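Local coordinates for protein aromatic-ring-hydroxylating dioxygenase beta subunit (Catenulispora acidiphila, PDB 6VW4) that is of unknown function but has an NTF2-like, SnoaL-type fold and binds a polyketide-derived benzoisochromene acetic acid, consistent with a role in polyketide biosynthesis, at residues Glu32-Phe37 and Glu56-Glu61; Thr36-Gly41 and Arg131-Ser136; Ser117-Asp122 and Glu140-Thr145. One frame throughout, in Å; residues are numbered along the deposited sequence.

Interaction 1 (Glu32-Phe37 and Glu56-Glu61); sequences EYADTF and EAIVRE. With SDN ([(3S)-9-hydroxy-1-methyl-10-oxo-4,10-dihydro-3H-benzo[g]isochromen-3-yl]acetic acid), chain C.
I58 meets two aromatic rings with two different methyls. Its CD1 lies over one face of the F37 ring, offset toward the rim. CD1 of I58 is 4.0 Å from the centroid of the F37 ring and 19° off the normal, a CH-pi contact. The nearest ring atom is F37 CG, 3.8 Å from I58 CD1. At the edge of the F37 ring, in its plane, sits the carbonyl oxygen Y33 O. The Y33 ring receives I58 at its edge: I58 CG2 is near the ring plane and 4.1 Å from Y33 CD2. These two side chains cross at about a right angle. With CG1 anti to the carbonyl carbon (chi1 -78°), CG2 of I58 is anti to the backbone N, and it is this methyl that meets Y33 and A34. An extended chi2 (166°) places CD1 on F37.

A34 points its CB at helix 55-68. A34 CB is 3.8 Å from I58 CG2 and 3.5 Å from V59 CG2. The contact joins helix 30-34 and the start of strand 37-38 to helix 55-68. In the NTF2-like fold such helices stand over a curved sheet and enclose a pocket. Y33 belongs to that pocket. The ligand hydroxyl O4 donates a hydrogen bond to Y33 OH at 2.8 Å, approaching the ring obliquely. R137 adds a weak hydrogen bond to the same hydroxyl.

A34 to F37 form a type I turn. Y33 O accepts from both T36 N and T36 OG1, the latter at 2.8 Å. T36 OG1 is also bonded to Q21 of helix 8-26.

Interaction 2 (Thr36-Gly41 and Arg131-Ser136); sequences TFTPDG and RLLTAS
T134 packs on one face of the F37 ring. T134 CB is 4.0 Å from the ring centroid and 15° off its normal. T134 CG2, anti to the backbone N, reaches F37 CE2 at 3.8 Å. I58 holds the opposite face, so the ring is sandwiched. F37 and T134 form a parallel beta bridge where short strand 37-38 meets strand 132-139 in the SnoaL-like domain. Two backbone hydrogen bonds flank the bridge: T134 N to T36 O and T38 N to T134 O, both 2.9 Å. An alanine in place of F37 would probably open a gap between strand 132-139 and helix 55-68, leaving T134 CG2 and I58 CD1 without the ring between them.

Beside the bridge, T38 CG2 packs against L133 CB at 3.9 Å.

Further out, T134 OG1, anti to the carbonyl carbon (chi1 -50°), is bonded to H17, which helps to fix its rotation. R55 bonds F37 O. A135 and S136 both face V123 in a classic beta bulge. T38 to G41 is a type I turn, and T38 OG1 bonds D40 OD1 within it at 2.9 Å. The turn brings G41 CA to 3.3 Å from A135 O, a CA-H...O contact.

Interaction 3 (Ser117-Asp122 and Glu140-Thr145); sequences SCPVRD and EHDNRT. With SDN ([(3S)-9-hydroxy-1-methyl-10-oxo-4,10-dihydro-3H-benzo[g]isochromen-3-yl]acetic acid), chain C.
E140 and D142 each give a backbone N-H to strand 111-126, at residues 117-119. E140 N bonds P119 O at 2.9 Å, with a C=O...N angle of 179°. D142 N bonds S117 O at 3.0 Å and is also nearly in line with the carbonyl.

The side-chain hydrogen bonds gather round the start of the helix. S117 OG is anti to its backbone N and donates to D142 OD2 at 2.7 Å. It meets the carboxylate on the anti side, 32° out of plane. The other oxygen, D142 OD1, makes a salt bridge with R77 of the second subunit. The D142 carboxylate is therefore gripped from both its own chain and a neighbour. H141 holds the N-cap position. Its ND1 bonds E140 O at 3.2 Å, with the donor above the carbonyl plane and the oxygen in the ring plane. That bond helps to set the turn of the imidazole.

The remaining contacts across the segments are van der Waals or weakly polar. C118 SG lies 4.2 Å from the centroid of the H141 ring, 39° off the normal, an oblique sulfur-aromatic contact. P119 CD is 3.4 Å from D142 OD1. P119 CG also touches E140 CB, the two side chains crossing at about a right angle.

Two residues reach the ligand. H141 NE2 is 3.5 Å from its carboxylate oxygen O2. V120 CG2 is 3.9 Å from its ring carbon C8. Both line the pocket of the NTF2-like fold.

E140 turns its carboxylate to R44 in a salt bridge. Strand 111-126 runs between strands 96-108 and 132-139, and helix 142-147 begins just past the end of the latter.

In the fold
Interactions 1 and 2 share T36 and F37 and touch. Interaction 1 is buried and apolar across its segments, joining a helix and the strand start after it to a second helix. Interaction 2 is partly buried and rests on backbone bonding between strands. Interaction 3 is buried, but its chemistry is mainly polar and it borders the second subunit, which touches neither of the others. It lies across the chain's centre from both, with centres about 20 Å away. Interactions 2 and 3 meet, because strands 111-126 and 132-139 are neighbours in one sheet. Interactions 1 and 3 do not touch but reach the same ligand, through its hydroxyl and through its carboxylate and ring system.

Interaction 1 (Glu32-Phe37 and Glu56-Glu61)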
loop_
_atom_site.group_PDB
_atom_site.type_symbol
_atom_site.label_atom_id
_atom_site.label_comp_id
_atom_site.label_asym_id
_atom_site.label_seq_id
_atom_site.Cartn_x
_atom_site.Cartn_y
_atom_site.Cartn_z
ATOM N N GLU A 32 6.803 -18.286 -13.849
ATOM C CA GLU A 32 5.516 -18.181 -13.165
ATOM C C GLU A 32 4.899 -16.813 -13.396
ATOM O O GLU A 32 3.685 -16.687 -13.566
ATOM C CB GLU A 32 5.681 -18.387 -11.661
ATOM C CG GLU A 32 5.920 -19.767 -11.186
ATOM C CD GLU A 32 5.879 -19.830 -9.660
ATOM O OE1 GLU A 32 5.138 -19.023 -9.029
ATOM O OE2 GLU A 32 6.586 -20.694 -9.095
ATOM N N TYR A 33 5.736 -15.766 -13.388
ATOM C CA TYR A 33 5.231 -14.424 -13.607
ATOM C C TYR A 33 4.682 -14.302 -15.006
ATOM O O TYR A 33 3.599 -13.739 -15.200
ATOM C CB TYR A 33 6.322 -13.382 -13.355
ATOM C CG TYR A 33 5.989 -11.953 -13.772
ATOM C CD1 TYR A 33 5.234 -11.148 -12.957
ATOM C CD2 TYR A 33 6.439 -11.418 -14.970
ATOM C CE1 TYR A 33 4.943 -9.853 -13.286
ATOM C CE2 TYR A 33 6.128 -10.108 -15.324
ATOM C CZ TYR A 33 5.397 -9.330 -14.445
ATOM O OH TYR A 33 5.055 -8.033 -14.715
ATOM N N ALA A 34 5.412 -14.818 -15.999
ATOM C CA ALA A 34 4.931 -14.713 -17.377
ATOM C C ALA A 34 3.648 -15.508 -17.581
ATOM O O ALA A 34 2.822 -15.130 -18.406
ATOM C CB ALA A 34 6.006 -15.170 -18.371
ATOM N N ASP A 35 3.450 -16.582 -16.824
ATOM C CA ASP A 35 2.215 -17.351 -16.928
ATOM C C ASP A 35 1.003 -16.648 -16.337
ATOM O O ASP A 35 -0.101 -17.207 -16.404
ATOM C CB ASP A 35 2.346 -18.711 -16.215
ATOM C CG ASP A 35 3.245 -19.696 -16.976
ATOM O OD1 ASP A 35 3.548 -19.440 -18.165
ATOM O OD2 ASP A 35 3.661 -20.708 -16.379
ATOM N N THR A 36 1.169 -15.497 -15.681
ATOM C CA THR A 36 -0.010 -14.742 -15.258
ATOM C C THR A 36 -0.441 -13.755 -16.318
ATOM O O THR A 36 -1.459 -13.060 -16.146
ATOM C CB THR A 36 0.237 -13.996 -13.935
ATOM O OG1 THR A 36 1.131 -12.903 -14.163
ATOM C CG2 THR A 36 0.808 -14.936 -12.888
ATOM N N PHE A 37 0.341 -13.635 -17.378
ATOM C CA PHE A 37 -0.057 -12.871 -18.550
ATOM C C PHE A 37 -0.779 -13.781 -19.552
ATOM O O PHE A 37 -0.624 -14.993 -19.534
ATOM C CB PHE A 37 1.161 -12.239 -19.216
ATOM C CG PHE A 37 1.699 -10.997 -18.521
ATOM C CD1 PHE A 37 2.374 -11.085 -17.322
ATOM C CD2 PHE A 37 1.518 -9.746 -19.098
ATOM C CE1 PHE A 37 2.887 -9.961 -16.723
ATOM C CE2 PHE A 37 2.035 -8.615 -18.506
ATOM C CZ PHE A 37 2.721 -8.723 -17.325
ATOM N N GLU A 56 7.319 -15.789 -23.779
ATOM C CA GLU A 56 8.742 -16.056 -23.982
ATOM C C GLU A 56 9.533 -14.750 -24.016
ATOM O O GLU A 56 10.644 -14.666 -23.469
ATOM C CB GLU A 56 8.958 -16.869 -25.269
ATOM N N ALA A 57 8.982 -13.720 -24.662
ATOM C CA ALA A 57 9.676 -12.443 -24.727
ATOM C C ALA A 57 9.735 -11.794 -23.344
ATOM O O ALA A 57 10.738 -11.160 -22.987
ATOM C CB ALA A 57 8.981 -11.532 -25.737
ATOM N N ILE A 58 8.681 -11.978 -22.544
ATOM C CA ILE A 58 8.664 -11.480 -21.177
ATOM C C ILE A 58 9.749 -12.155 -20.364
ATOM O O ILE A 58 10.539 -11.492 -19.685
ATOM C CB ILE A 58 7.275 -11.699 -20.544
ATOM C CG1 ILE A 58 6.300 -10.647 -21.028
ATOM C CG2 ILE A 58 7.285 -11.603 -19.008
ATOM C CD1 ILE A 58 4.822 -10.992 -20.731
ATOM N N VAL A 59 9.785 -13.486 -20.386
ATOM C CA VAL A 59 10.808 -14.160 -19.593
ATOM C C VAL A 59 12.216 -13.784 -20.047
ATOM O O VAL A 59 13.137 -13.699 -19.214
ATOM C CB VAL A 59 10.634 -15.684 -19.623
ATOM C CG1 VAL A 59 11.920 -16.340 -19.042
ATOM C CG2 VAL A 59 9.382 -16.099 -18.885
ATOM N N ARG A 60 12.414 -13.580 -21.353
ATOM C CA ARG A 60 13.729 -13.196 -21.840
ATOM C C ARG A 60 14.079 -11.788 -21.397
ATOM O O ARG A 60 15.219 -11.529 -20.985
ATOM C CB ARG A 60 13.767 -13.330 -23.370
ATOM C CG ARG A 60 14.739 -12.483 -24.233
ATOM C CD ARG A 60 14.328 -12.648 -25.774
ATOM N NE ARG A 60 13.497 -13.855 -26.014
ATOM C CZ ARG A 60 12.336 -13.910 -26.694
ATOM N NH1 ARG A 60 11.810 -12.841 -27.277
ATOM N NH2 ARG A 60 11.679 -15.067 -26.789
ATOM N N GLU A 61 13.124 -10.858 -21.479
ATOM C CA GLU A 61 13.457 -9.492 -21.096
ATOM C C GLU A 61 13.731 -9.356 -19.603
ATOM O O GLU A 61 14.452 -8.443 -19.215
ATOM C CB GLU A 61 12.347 -8.528 -21.488
ATOM C CG GLU A 61 12.756 -7.058 -21.299
ATOM C CD GLU A 61 12.210 -6.139 -22.393
ATOM O OE1 GLU A 61 12.690 -6.241 -23.543
ATOM O OE2 GLU A 61 11.309 -5.305 -22.114
HETATM O O4 SDN C . 6.433 -5.977 -13.316
HETATM C C11 SDN C . 6.175 -4.665 -12.915
HETATM C C12 SDN C . 7.165 -3.683 -12.930
HETATM C C13 SDN C . 8.582 -4.069 -13.412
HETATM O O5 SDN C . 8.812 -5.180 -13.760
HETATM C C14 SDN C . 9.667 -3.007 -13.434
HETATM C C15 SDN C . 11.084 -3.378 -13.936
HETATM O O3 SDN C . 11.843 -2.297 -14.520
HETATM C C16 SDN C . 11.606 -4.820 -14.000
HETATM C C10 SDN C . 4.916 -4.338 -12.441
HETATM C C9 SDN C . 4.629 -3.032 -12.013
HETATM C C8 SDN C . 5.608 -2.051 -12.041
HETATM C C7 SDN C . 6.886 -2.370 -12.492
HETATM C C6 SDN C . 7.990 -1.263 -12.507
HETATM C C5 SDN C . 9.378 -1.658 -13.008
HETATM C C4 SDN C . 10.425 -0.636 -13.050
HETATM C C3 SDN C . 11.673 -1.005 -13.835
HETATM C C2 SDN C . 12.680 -1.017 -12.699
HETATM C C1 SDN C . 13.753 0.047 -12.601
HETATM O O2 SDN C . 13.777 0.985 -13.431
HETATM O O1 SDN C . 14.613 -0.049 -11.677
#

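Interaction 2 (Thr36-Gly41 and Arg131-Ser136)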
loop_
_atom_site.group_PDB
_atom_site.type_symbol
_atom_site.label_atom_id
_atom_site.label_comp_id
_atom_site.label_asym_id
_atom_site.label_seq_id
_atom_site.Cartn_x
_atom_site.Cartn_y
_atom_site.Cartn_z
ATOM N N THR A 36 1.169 -15.497 -15.681
ATOM C CA THR A 36 -0.010 -14.742 -15.258
ATOM C C THR A 36 -0.441 -13.755 -16.318
ATOM O O THR A 36 -1.459 -13.060 -16.146
ATOM C CB THR A 36 0.237 -13.996 -13.935
ATOM O OG1 THR A 36 1.131 -12.903 -14.163
ATOM C CG2 THR A 36 0.808 -14.936 -12.888
ATOM N N PHE A 37 0.341 -13.635 -17.378
ATOM C CA PHE A 37 -0.057 -12.871 -18.550
ATOM C C PHE A 37 -0.779 -13.781 -19.552
ATOM O O PHE A 37 -0.624 -14.993 -19.534
ATOM C CB PHE A 37 1.161 -12.239 -19.216
ATOM C CG PHE A 37 1.699 -10.997 -18.521
ATOM C CD1 PHE A 37 2.374 -11.085 -17.322
ATOM C CD2 PHE A 37 1.518 -9.746 -19.098
ATOM C CE1 PHE A 37 2.887 -9.961 -16.723
ATOM C CE2 PHE A 37 2.035 -8.615 -18.506
ATOM C CZ PHE A 37 2.721 -8.723 -17.325
ATOM N N THR A 38 -1.577 -13.182 -20.429
ATOM C CA THR A 38 -2.126 -13.957 -21.524
ATOM C C THR A 38 -0.999 -14.396 -22.460
ATOM O O THR A 38 0.098 -13.838 -22.414
ATOM C CB THR A 38 -3.143 -13.165 -22.323
ATOM O OG1 THR A 38 -2.519 -12.001 -22.852
ATOM C CG2 THR A 38 -4.321 -12.782 -21.475
ATOM N N PRO A 39 -1.242 -15.405 -23.317
ATOM C CA PRO A 39 -0.155 -15.877 -24.221
ATOM C C PRO A 39 0.385 -14.795 -25.139
ATOM O O PRO A 39 1.575 -14.841 -25.492
ATOM C CB PRO A 39 -0.822 -17.009 -25.017
ATOM C CG PRO A 39 -1.913 -17.557 -24.024
ATOM C CD PRO A 39 -2.425 -16.299 -23.333
ATOM N N ASP A 40 -0.452 -13.810 -25.499
ATOM C CA ASP A 40 -0.073 -12.653 -26.297
ATOM C C ASP A 40 0.080 -11.380 -25.450
ATOM O O ASP A 40 -0.106 -10.265 -25.952
ATOM C CB ASP A 40 -1.108 -12.452 -27.413
ATOM C CG ASP A 40 -2.519 -12.308 -26.881
ATOM O OD1 ASP A 40 -2.704 -12.629 -25.704
ATOM O OD2 ASP A 40 -3.438 -11.849 -27.614
ATOM N N GLY A 41 0.440 -11.533 -24.175
ATOM C CA GLY A 41 0.435 -10.399 -23.255
ATOM C C GLY A 41 1.538 -9.388 -23.549
ATOM O O GLY A 41 2.671 -9.740 -23.893
ATOM N N ARG A 131 -9.980 -17.861 -14.170
ATOM C CA ARG A 131 -8.906 -17.119 -13.509
ATOM C C ARG A 131 -8.547 -15.871 -14.322
ATOM O O ARG A 131 -8.708 -15.835 -15.541
ATOM C CB ARG A 131 -7.657 -17.994 -13.342
ATOM N N LEU A 132 -8.141 -14.814 -13.625
ATOM C CA LEU A 132 -7.736 -13.577 -14.284
ATOM C C LEU A 132 -6.365 -13.756 -14.918
ATOM O O LEU A 132 -5.509 -14.492 -14.408
ATOM C CB LEU A 132 -7.660 -12.409 -13.288
ATOM C CG LEU A 132 -8.959 -11.771 -12.780
ATOM C CD1 LEU A 132 -8.617 -10.734 -11.685
ATOM C CD2 LEU A 132 -9.734 -11.143 -13.914
ATOM N N LEU A 133 -6.148 -13.067 -16.034
ATOM C CA LEU A 133 -4.813 -12.970 -16.598
ATOM C C LEU A 133 -4.593 -11.556 -17.090
ATOM O O LEU A 133 -5.547 -10.863 -17.438
ATOM C CB LEU A 133 -4.593 -13.927 -17.783
ATOM C CG LEU A 133 -4.709 -15.438 -17.590
ATOM C CD1 LEU A 133 -5.102 -16.066 -18.956
ATOM C CD2 LEU A 133 -3.434 -15.994 -17.057
ATOM N N THR A 134 -3.320 -11.162 -17.178
ATOM C CA THR A 134 -2.946 -9.815 -17.594
ATOM C C THR A 134 -2.729 -9.810 -19.104
ATOM O O THR A 134 -1.810 -10.454 -19.617
ATOM C CB THR A 134 -1.670 -9.337 -16.870
ATOM O OG1 THR A 134 -1.787 -9.535 -15.472
ATOM C CG2 THR A 134 -1.378 -7.838 -17.103
ATOM N N ALA A 135 -3.576 -9.088 -19.797
ATOM C CA ALA A 135 -3.409 -8.865 -21.217
ATOM C C ALA A 135 -2.329 -7.834 -21.484
ATOM O O ALA A 135 -1.567 -7.961 -22.451
ATOM C CB ALA A 135 -4.724 -8.387 -21.819
ATOM N N SER A 136 -2.275 -6.780 -20.668
ATOM C CA SER A 136 -1.227 -5.784 -20.833
ATOM C C SER A 136 -0.867 -5.102 -19.515
ATOM O O SER A 136 -1.702 -4.967 -18.600
ATOM C CB SER A 136 -1.624 -4.727 -21.896
ATOM O OG SER A 136 -2.895 -4.173 -21.636
#

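Interaction 3 (Ser117-Asp122 and Glu140-Thr145)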
loop_
_atom_site.group_PDB
_atom_site.type_symbol
_atom_site.label_atom_id
_atom_site.label_comp_id
_atom_site.label_asym_id
_atom_site.label_seq_id
_atom_site.Cartn_x
_atom_site.Cartn_y
_atom_site.Cartn_z
ATOM N N SER A 117 9.166 5.687 -8.348
ATOM C CA SER A 117 7.727 5.708 -8.257
ATOM C C SER A 117 7.173 5.630 -9.674
ATOM O O SER A 117 7.637 6.353 -10.552
ATOM C CB SER A 117 7.306 6.985 -7.535
ATOM O OG SER A 117 6.023 7.421 -7.869
ATOM N N CYS A 118 6.194 4.719 -9.897
ATOM C CA CYS A 118 5.695 4.398 -11.234
ATOM C C CYS A 118 4.176 4.269 -11.328
ATOM O O CYS A 118 3.580 3.374 -10.713
ATOM C CB CYS A 118 6.277 3.073 -11.732
ATOM S SG CYS A 118 8.062 2.893 -11.781
ATOM N N PRO A 119 3.514 5.134 -12.077
ATOM C CA PRO A 119 2.111 4.877 -12.414
ATOM C C PRO A 119 2.053 3.783 -13.470
ATOM O O PRO A 119 2.890 3.718 -14.375
ATOM C CB PRO A 119 1.598 6.225 -12.948
ATOM C CG PRO A 119 2.784 7.023 -13.258
ATOM C CD PRO A 119 3.989 6.436 -12.564
ATOM N N VAL A 120 1.089 2.886 -13.312
ATOM C CA VAL A 120 0.994 1.696 -14.146
ATOM C C VAL A 120 -0.451 1.517 -14.567
ATOM O O VAL A 120 -1.372 1.705 -13.759
ATOM C CB VAL A 120 1.489 0.435 -13.417
ATOM C CG1 VAL A 120 1.422 -0.796 -14.357
ATOM C CG2 VAL A 120 2.879 0.630 -12.904
ATOM N N ARG A 121 -0.648 1.095 -15.807
ATOM C CA ARG A 121 -1.959 0.662 -16.286
ATOM C C ARG A 121 -1.914 -0.806 -16.702
ATOM O O ARG A 121 -1.087 -1.206 -17.536
ATOM C CB ARG A 121 -2.430 1.511 -17.458
ATOM C CG ARG A 121 -3.718 0.970 -18.072
ATOM C CD ARG A 121 -4.397 1.962 -19.006
ATOM N NE ARG A 121 -4.929 3.128 -18.321
ATOM C CZ ARG A 121 -5.386 4.222 -18.922
ATOM N NH1 ARG A 121 -5.379 4.307 -20.243
ATOM N NH2 ARG A 121 -5.852 5.232 -18.195
ATOM N N ASP A 122 -2.791 -1.608 -16.111
ATOM C CA ASP A 122 -2.963 -3.004 -16.473
ATOM C C ASP A 122 -4.292 -3.155 -17.203
ATOM O O ASP A 122 -5.255 -2.430 -16.921
ATOM C CB ASP A 122 -2.996 -3.916 -15.243
ATOM C CG ASP A 122 -1.637 -4.277 -14.734
ATOM O OD1 ASP A 122 -0.633 -3.901 -15.389
ATOM O OD2 ASP A 122 -1.583 -4.964 -13.684
ATOM N N GLU A 140 4.852 3.544 -16.565
ATOM C CA GLU A 140 5.587 4.808 -16.650
ATOM C C GLU A 140 6.528 4.987 -15.455
ATOM O O GLU A 140 6.350 4.382 -14.386
ATOM C CB GLU A 140 4.646 6.006 -16.720
ATOM C CG GLU A 140 3.590 5.912 -17.803
ATOM C CD GLU A 140 4.110 6.203 -19.197
ATOM O OE1 GLU A 140 3.322 6.022 -20.152
ATOM O OE2 GLU A 140 5.295 6.609 -19.345
ATOM N N HIS A 141 7.553 5.806 -15.646
ATOM C CA HIS A 141 8.556 6.091 -14.613
ATOM C C HIS A 141 8.474 7.568 -14.272
ATOM O O HIS A 141 8.674 8.407 -15.152
ATOM C CB HIS A 141 9.971 5.765 -15.081
ATOM C CG HIS A 141 10.263 4.305 -15.169
ATOM N ND1 HIS A 141 9.279 3.346 -15.116
ATOM C CD2 HIS A 141 11.432 3.638 -15.310
ATOM C CE1 HIS A 141 9.827 2.149 -15.221
ATOM N NE2 HIS A 141 11.132 2.298 -15.333
ATOM N N ASP A 142 8.160 7.896 -13.014
ATOM C CA ASP A 142 8.025 9.308 -12.660
ATOM C C ASP A 142 9.340 10.066 -12.893
ATOM O O ASP A 142 9.324 11.215 -13.352
ATOM C CB ASP A 142 7.577 9.479 -11.204
ATOM C CG ASP A 142 6.048 9.376 -11.016
ATOM O OD1 ASP A 142 5.282 9.513 -11.992
ATOM O OD2 ASP A 142 5.622 9.168 -9.854
ATOM N N ASN A 143 10.491 9.445 -12.579
ATOM C CA ASN A 143 11.779 10.117 -12.795
ATOM C C ASN A 143 11.951 10.487 -14.266
ATOM O O ASN A 143 12.251 11.646 -14.591
ATOM C CB ASN A 143 12.965 9.255 -12.284
ATOM C CG ASN A 143 12.983 7.833 -12.854
ATOM O OD1 ASN A 143 11.977 7.123 -12.851
ATOM N ND2 ASN A 143 14.154 7.399 -13.299
ATOM N N ARG A 144 11.680 9.535 -15.180
ATOM C CA ARG A 144 11.796 9.823 -16.615
ATOM C C ARG A 144 10.715 10.772 -17.118
ATOM O O ARG A 144 10.975 11.588 -18.012
ATOM C CB ARG A 144 11.752 8.542 -17.445
ATOM C CG ARG A 144 12.132 8.789 -18.937
ATOM C CD ARG A 144 11.907 7.560 -19.803
ATOM N NE ARG A 144 12.445 7.616 -21.170
ATOM C CZ ARG A 144 11.872 8.251 -22.198
ATOM N NH1 ARG A 144 10.751 8.946 -22.029
ATOM N NH2 ARG A 144 12.429 8.192 -23.405
ATOM N N THR A 145 9.507 10.692 -16.569
ATOM C CA THR A 145 8.471 11.655 -16.929
ATOM C C THR A 145 8.877 13.082 -16.557
ATOM O O THR A 145 8.558 14.030 -17.283
ATOM C CB THR A 145 7.168 11.238 -16.247
ATOM O OG1 THR A 145 6.678 10.065 -16.903
ATOM C CG2 THR A 145 6.116 12.340 -16.266
HETATM O O4 SDN C . 6.433 -5.977 -13.316
HETATM C C11 SDN C . 6.175 -4.665 -12.915
HETATM C C12 SDN C . 7.165 -3.683 -12.930
HETATM C C13 SDN C . 8.582 -4.069 -13.412
HETATM O O5 SDN C . 8.812 -5.180 -13.760
HETATM C C14 SDN C . 9.667 -3.007 -13.434
HETATM C C15 SDN C . 11.084 -3.378 -13.936
HETATM O O3 SDN C . 11.843 -2.297 -14.520
HETATM C C16 SDN C . 11.606 -4.820 -14.000
HETATM C C10 SDN C . 4.916 -4.338 -12.441
HETATM C C9 SDN C . 4.629 -3.032 -12.013
HETATM C C8 SDN C . 5.608 -2.051 -12.041
HETATM C C7 SDN C . 6.886 -2.370 -12.492
HETATM C C6 SDN C . 7.990 -1.263 -12.507
HETATM C C5 SDN C . 9.378 -1.658 -13.008
HETATM C C4 SDN C . 10.425 -0.636 -13.050
HETATM C C3 SDN C . 11.673 -1.005 -13.835
HETATM C C2 SDN C . 12.680 -1.017 -12.699
HETATM C C1 SDN C . 13.753 0.047 -12.601
HETATM O O2 SDN C . 13.777 0.985 -13.431
HETATM O O1 SDN C . 14.613 -0.049 -11.677
#